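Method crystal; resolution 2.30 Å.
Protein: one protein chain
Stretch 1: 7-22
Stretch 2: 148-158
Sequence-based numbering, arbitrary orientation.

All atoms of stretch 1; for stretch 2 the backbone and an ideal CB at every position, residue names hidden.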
# COMPACT_ATOMS: atom_id res chain seq x y z
N LYS F 7 16.20 22.54 -34.86
CA LYS F 7 16.14 21.12 -35.19
C LYS F 7 15.28 20.35 -34.18
O LYS F 7 14.49 19.48 -34.55
CB LYS F 7 17.55 20.52 -35.23
CG LYS F 7 18.45 21.05 -36.34
CD LYS F 7 18.76 22.53 -36.16
CE LYS F 7 19.75 23.05 -37.20
NZ LYS F 7 21.10 22.42 -37.08
N PHE F 8 15.45 20.67 -32.90
CA PHE F 8 14.70 20.03 -31.83
C PHE F 8 13.19 20.16 -32.06
O PHE F 8 12.45 19.17 -31.99
CB PHE F 8 15.08 20.64 -30.48
CG PHE F 8 14.29 20.11 -29.32
CD1 PHE F 8 14.51 18.82 -28.85
CD2 PHE F 8 13.33 20.90 -28.70
CE1 PHE F 8 13.77 18.32 -27.77
CE2 PHE F 8 12.59 20.42 -27.62
CZ PHE F 8 12.81 19.12 -27.15
N PHE F 9 12.72 21.38 -32.32
CA PHE F 9 11.30 21.60 -32.53
C PHE F 9 10.76 20.85 -33.74
O PHE F 9 9.56 20.58 -33.83
CB PHE F 9 11.00 23.10 -32.69
CG PHE F 9 11.44 23.94 -31.53
CD1 PHE F 9 11.20 23.52 -30.22
CD2 PHE F 9 12.09 25.15 -31.73
CE1 PHE F 9 11.61 24.29 -29.14
CE2 PHE F 9 12.50 25.93 -30.65
CZ PHE F 9 12.26 25.50 -29.36
N LYS F 10 11.65 20.51 -34.67
CA LYS F 10 11.28 19.77 -35.88
C LYS F 10 10.86 18.33 -35.58
O LYS F 10 10.32 17.62 -36.43
CB LYS F 10 12.48 19.80 -36.84
CG LYS F 10 12.75 21.20 -37.40
CD LYS F 10 11.60 21.73 -38.25
CE LYS F 10 12.01 22.94 -39.09
NZ LYS F 10 12.38 24.05 -38.21
N LEU F 11 11.15 17.87 -34.34
CA LEU F 11 10.67 16.55 -33.93
C LEU F 11 9.16 16.55 -33.72
O LEU F 11 8.49 15.53 -33.66
CB LEU F 11 11.34 16.17 -32.61
CG LEU F 11 12.86 16.05 -32.71
CD1 LEU F 11 13.49 15.73 -31.35
CD2 LEU F 11 13.30 14.94 -33.66
N PHE F 12 8.62 17.78 -33.53
CA PHE F 12 7.20 17.92 -33.29
C PHE F 12 6.51 18.74 -34.39
O PHE F 12 7.13 19.49 -35.12
CB PHE F 12 7.02 18.61 -31.93
CG PHE F 12 7.96 18.02 -30.92
CD1 PHE F 12 7.67 16.79 -30.35
CD2 PHE F 12 9.10 18.71 -30.55
CE1 PHE F 12 8.53 16.24 -29.41
CE2 PHE F 12 9.96 18.15 -29.61
CZ PHE F 12 9.68 16.92 -29.04
N ARG F 13 5.20 18.59 -34.50
CA ARG F 13 4.45 19.35 -35.49
C ARG F 13 3.39 20.21 -34.80
O ARG F 13 2.95 19.89 -33.69
CB ARG F 13 3.79 18.42 -36.51
CG ARG F 13 2.77 17.47 -35.95
CD ARG F 13 2.35 16.48 -37.02
NE ARG F 13 1.90 17.16 -38.23
CZ ARG F 13 1.58 16.54 -39.37
NH1 ARG F 13 1.66 15.22 -39.44
NH2 ARG F 13 1.19 17.24 -40.42
N VAL F 14 3.01 21.30 -35.45
CA VAL F 14 2.03 22.21 -34.88
C VAL F 14 0.78 21.49 -34.43
O VAL F 14 0.31 20.56 -35.09
CB VAL F 14 1.64 23.32 -35.88
CG1 VAL F 14 2.83 24.20 -36.17
CG2 VAL F 14 1.10 22.71 -37.16
N GLY F 15 0.24 21.93 -33.29
CA GLY F 15 -0.96 21.33 -32.76
C GLY F 15 -0.67 20.24 -31.74
O GLY F 15 -1.58 19.79 -31.05
N GLU F 16 0.59 19.82 -31.65
CA GLU F 16 0.94 18.78 -30.69
C GLU F 16 0.98 19.25 -29.25
O GLU F 16 1.23 20.43 -28.96
CB GLU F 16 2.31 18.16 -30.99
CG GLU F 16 2.32 17.09 -32.08
CD GLU F 16 3.52 16.15 -31.96
OE1 GLU F 16 3.58 15.37 -30.98
OE2 GLU F 16 4.39 16.19 -32.84
N THR F 17 0.72 18.32 -28.34
CA THR F 17 0.82 18.60 -26.92
C THR F 17 1.88 17.60 -26.48
O THR F 17 1.69 16.38 -26.58
CB THR F 17 -0.50 18.35 -26.18
OG1 THR F 17 -1.46 19.33 -26.59
CG2 THR F 17 -0.28 18.48 -24.67
N VAL F 18 3.01 18.12 -26.03
CA VAL F 18 4.13 17.30 -25.61
C VAL F 18 4.29 17.30 -24.10
O VAL F 18 4.45 18.35 -23.47
CB VAL F 18 5.44 17.79 -26.25
CG1 VAL F 18 6.54 16.79 -26.01
CG2 VAL F 18 5.23 18.03 -27.74
N LEU F 19 4.25 16.12 -23.50
CA LEU F 19 4.42 16.00 -22.07
C LEU F 19 5.92 15.83 -21.82
O LEU F 19 6.55 14.94 -22.40
CB LEU F 19 3.64 14.79 -21.56
CG LEU F 19 3.43 14.66 -20.05
CD1 LEU F 19 2.74 15.91 -19.50
CD2 LEU F 19 2.59 13.42 -19.78
N VAL F 20 6.48 16.70 -20.99
CA VAL F 20 7.89 16.64 -20.65
C VAL F 20 7.99 16.20 -19.18
O VAL F 20 7.78 17.01 -18.27
CB VAL F 20 8.58 18.02 -20.82
CG1 VAL F 20 10.06 17.93 -20.44
CG2 VAL F 20 8.42 18.51 -22.25
N GLU F 21 8.29 14.93 -18.98
CA GLU F 21 8.39 14.37 -17.64
C GLU F 21 9.79 14.51 -17.06
O GLU F 21 10.78 14.20 -17.72
CB GLU F 21 7.95 12.90 -17.66
CG GLU F 21 6.57 12.71 -18.26
CD GLU F 21 6.10 11.27 -18.30
OE1 GLU F 21 6.94 10.35 -18.33
OE2 GLU F 21 4.88 11.07 -18.34
N TYR F 22 9.86 14.98 -15.82
CA TYR F 22 11.15 15.16 -15.17
C TYR F 22 11.03 14.84 -13.68
O TYR F 22 9.94 14.51 -13.20
CB TYR F 22 11.65 16.59 -15.39
CG TYR F 22 10.85 17.67 -14.69
CD1 TYR F 22 11.17 18.06 -13.38
CD2 TYR F 22 9.78 18.31 -15.32
CE1 TYR F 22 10.44 19.05 -12.73
CE2 TYR F 22 9.05 19.31 -14.68
CZ TYR F 22 9.39 19.68 -13.38
OH TYR F 22 8.67 20.66 -12.73
N UNK F 148 -2.09 26.76 -33.62
CA UNK F 148 -1.43 28.02 -33.31
C UNK F 148 -0.19 27.81 -32.46
O UNK F 148 0.63 28.72 -32.31
CB UNK F 148 -2.40 28.96 -32.59
N UNK F 149 -0.02 26.60 -31.91
CA UNK F 149 1.15 26.35 -31.08
C UNK F 149 1.54 24.89 -30.92
O UNK F 149 0.85 23.98 -31.39
CB UNK F 149 0.91 26.95 -29.69
N UNK F 150 2.67 24.69 -30.25
CA UNK F 150 3.19 23.38 -29.89
C UNK F 150 3.41 23.58 -28.40
O UNK F 150 4.26 24.38 -28.00
CB UNK F 150 4.45 22.97 -30.66
N UNK F 151 2.63 22.88 -27.58
CA UNK F 151 2.73 23.01 -26.13
C UNK F 151 3.66 21.96 -25.51
O UNK F 151 3.65 20.79 -25.90
CB UNK F 151 1.34 22.90 -25.50
N UNK F 152 4.46 22.40 -24.55
CA UNK F 152 5.37 21.52 -23.84
C UNK F 152 5.01 21.59 -22.36
O UNK F 152 5.34 22.57 -21.69
CB UNK F 152 6.83 21.91 -24.08
N UNK F 153 4.32 20.58 -21.85
CA UNK F 153 3.94 20.56 -20.44
C UNK F 153 5.04 19.92 -19.60
O UNK F 153 5.23 18.70 -19.64
CB UNK F 153 2.62 19.81 -20.25
N UNK F 154 5.77 20.74 -18.85
CA UNK F 154 6.83 20.26 -17.97
C UNK F 154 6.18 19.78 -16.68
O UNK F 154 5.64 20.59 -15.93
CB UNK F 154 7.87 21.35 -17.70
N UNK F 155 6.21 18.48 -16.43
CA UNK F 155 5.60 17.95 -15.22
C UNK F 155 6.56 17.09 -14.42
O UNK F 155 7.34 16.31 -14.98
CB UNK F 155 4.35 17.14 -15.57
N UNK F 156 6.53 17.25 -13.10
CA UNK F 156 7.35 16.44 -12.22
C UNK F 156 6.55 15.14 -12.11
O UNK F 156 5.56 15.06 -11.39
CB UNK F 156 7.62 17.10 -10.87
N UNK F 157 6.99 14.13 -12.86
CA UNK F 157 6.34 12.83 -12.93
C UNK F 157 6.01 12.15 -11.60
O UNK F 157 4.89 11.71 -11.39
CB UNK F 157 7.23 11.89 -13.74
N UNK F 158 6.99 12.06 -10.71
CA UNK F 158 6.80 11.43 -9.41
C UNK F 158 5.72 12.07 -8.57
O UNK F 158 4.99 11.38 -7.86
CB UNK F 158 8.12 11.45 -8.63

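Stretch 2 runs parallel to the strand formed by residues 17 to 22, and its alternating backbone sends successive CB atoms to opposite faces of the sheet.

At position 148 the CB points away and meets nothing of stretch 1 within 5.5 Å, so almost any residue would do; it is Glu148, which makes no contact here.

Position 149 also directs its CB away, yet its backbone O accepts a hydrogen bond from Gly15 N (2.9 Å). The carbonyl of Glu16 and the hydroxyl of Thr17 lie in the neighbourhood, so a short side chain would miss them while a long donor could bend back. Arg149 does so: its NH1 gives a weak hydrogen bond to Glu16 O (3.1 Å), and its NH2 lies 3.2 Å from Thr17 OG1.

At position 150 the CB points sideways, 4.9 Å from Val14 CA, beside the turn from Arg13 to Glu16, with Phe12 and Val18 nearby. A branched or long aliphatic residue would suit. Ile150 extends CD1 to 4.1 Å from Phe12 CB, while its CG2 lies 4.3 Å from Val18 CG2.

Position 151 pairs with Thr17, its N bonding to Glu16 O (3.1 Å) and its O accepting from Val18 N (2.7 Å). The CB is 4.6 Å from Thr17 CA, and stretch 1 alone would allow several small or medium residues. Ala151 adds only a methyl.

Position 152 joins the face of Val18 and Val20, where the rings of Phe8, Phe9 and Phe12 leave a greasy hollow. A large apolar side chain, especially an aromatic one, could reach them all. Phe152 puts its ring edge toward the face of Phe12, with centroids 5.3 Å apart and planes at 84°; its CD1 is 3.7 Å from Val18 CB.

Position 153 returns to the face of Thr17 and Leu19, its ideal CB 4.0 Å from Leu19 CD1. An aliphatic or aromatic residue would fit. Tyr153 packs CB against Leu19 CD1 (3.9 Å) and CE1 against Thr17 CG2 (3.6 Å).

Position 154 faces Val20 and the ring of Tyr22, favouring a hydrophobic residue. Phe154 receives Val20 CG1 over its ring face, 4.2 Å from the centroid, a CH-pi contact.

Position 155 lies beside Leu19 and the aliphatic part of Glu21, so a beta-branched apolar residue is apt. Val155 sets CG1 3.8 Å from Leu19 CD1.

At position 156, the CB stands 3.9 Å from Tyr22 CE1, and the strand gives way to a helix. Asn, Asp, Ser or Thr could cap it. Asn156 is the N-cap, its backbone N over one face of the Tyr22 ring.

Position 157 points toward stretch 1, near Glu21, whose carboxylate invites a basic residue. Arg157 forms a long salt bridge, NE to Glu21 OE1 (3.8 Å).

Position 158 points sideways into space unoccupied by stretch 1, leaving the choice wide; Asn158 shares a water with Tyr22 O through its backbone N.

Stretch 2 (148-158) ERIAFYFVNRN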
# COMPACT_ATOMS: atom_id res chain seq x y z
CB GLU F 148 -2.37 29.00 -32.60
CG GLU F 148 -3.61 28.37 -32.01
CD GLU F 148 -4.65 28.03 -33.07
OE1 GLU F 148 -5.07 28.95 -33.80
OE2 GLU F 148 -5.05 26.85 -33.16
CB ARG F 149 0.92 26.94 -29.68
CG ARG F 149 0.28 25.96 -28.67
CD ARG F 149 -1.16 25.59 -29.04
NE ARG F 149 -1.68 24.56 -28.14
CZ ARG F 149 -1.46 23.26 -28.28
NH1 ARG F 149 -0.75 22.80 -29.30
NH2 ARG F 149 -1.91 22.41 -27.36
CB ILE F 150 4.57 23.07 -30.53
CG1 ILE F 150 4.44 22.96 -32.06
CG2 ILE F 150 5.09 21.73 -29.99
CD1 ILE F 150 5.68 22.38 -32.72
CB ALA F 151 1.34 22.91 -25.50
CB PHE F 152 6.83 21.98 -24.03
CG PHE F 152 7.37 21.75 -25.41
CD1 PHE F 152 7.89 20.51 -25.78
CD2 PHE F 152 7.36 22.78 -26.35
CE1 PHE F 152 8.40 20.30 -27.07
CE2 PHE F 152 7.86 22.57 -27.64
CZ PHE F 152 8.38 21.33 -28.00
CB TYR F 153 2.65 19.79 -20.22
CG TYR F 153 1.38 20.49 -20.65
CD1 TYR F 153 1.05 20.61 -22.01
CD2 TYR F 153 0.50 21.00 -19.71
CE1 TYR F 153 -0.14 21.22 -22.40
CE2 TYR F 153 -0.69 21.61 -20.09
CZ TYR F 153 -1.01 21.72 -21.43
OH TYR F 153 -2.19 22.33 -21.78
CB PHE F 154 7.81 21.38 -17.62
CG PHE F 154 8.81 21.68 -18.70
CD1 PHE F 154 8.41 22.22 -19.92
CD2 PHE F 154 10.17 21.47 -18.48
CE1 PHE F 154 9.34 22.55 -20.91
CE2 PHE F 154 11.11 21.79 -19.46
CZ PHE F 154 10.70 22.33 -20.67
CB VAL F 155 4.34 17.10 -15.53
CG1 VAL F 155 3.35 17.90 -16.38
CG2 VAL F 155 4.75 15.81 -16.23
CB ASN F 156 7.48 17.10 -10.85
CG ASN F 156 8.41 16.35 -9.93
OD1 ASN F 156 8.33 15.13 -9.83
ND2 ASN F 156 9.31 17.06 -9.26
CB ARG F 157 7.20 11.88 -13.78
CG ARG F 157 6.57 10.51 -13.98
CD ARG F 157 7.57 9.53 -14.56
NE ARG F 157 6.90 8.34 -15.09
CZ ARG F 157 6.24 7.46 -14.35
NH1 ARG F 157 6.15 7.61 -13.03
NH2 ARG F 157 5.65 6.42 -14.93
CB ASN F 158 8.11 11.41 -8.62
CG ASN F 158 9.18 10.55 -9.28
OD1 ASN F 158 8.86 9.57 -9.95
ND2 ASN F 158 10.44 10.91 -9.07
O HOH W 1 6.80 22.47 -14.40
O HOH W 2 9.58 12.62 -11.45
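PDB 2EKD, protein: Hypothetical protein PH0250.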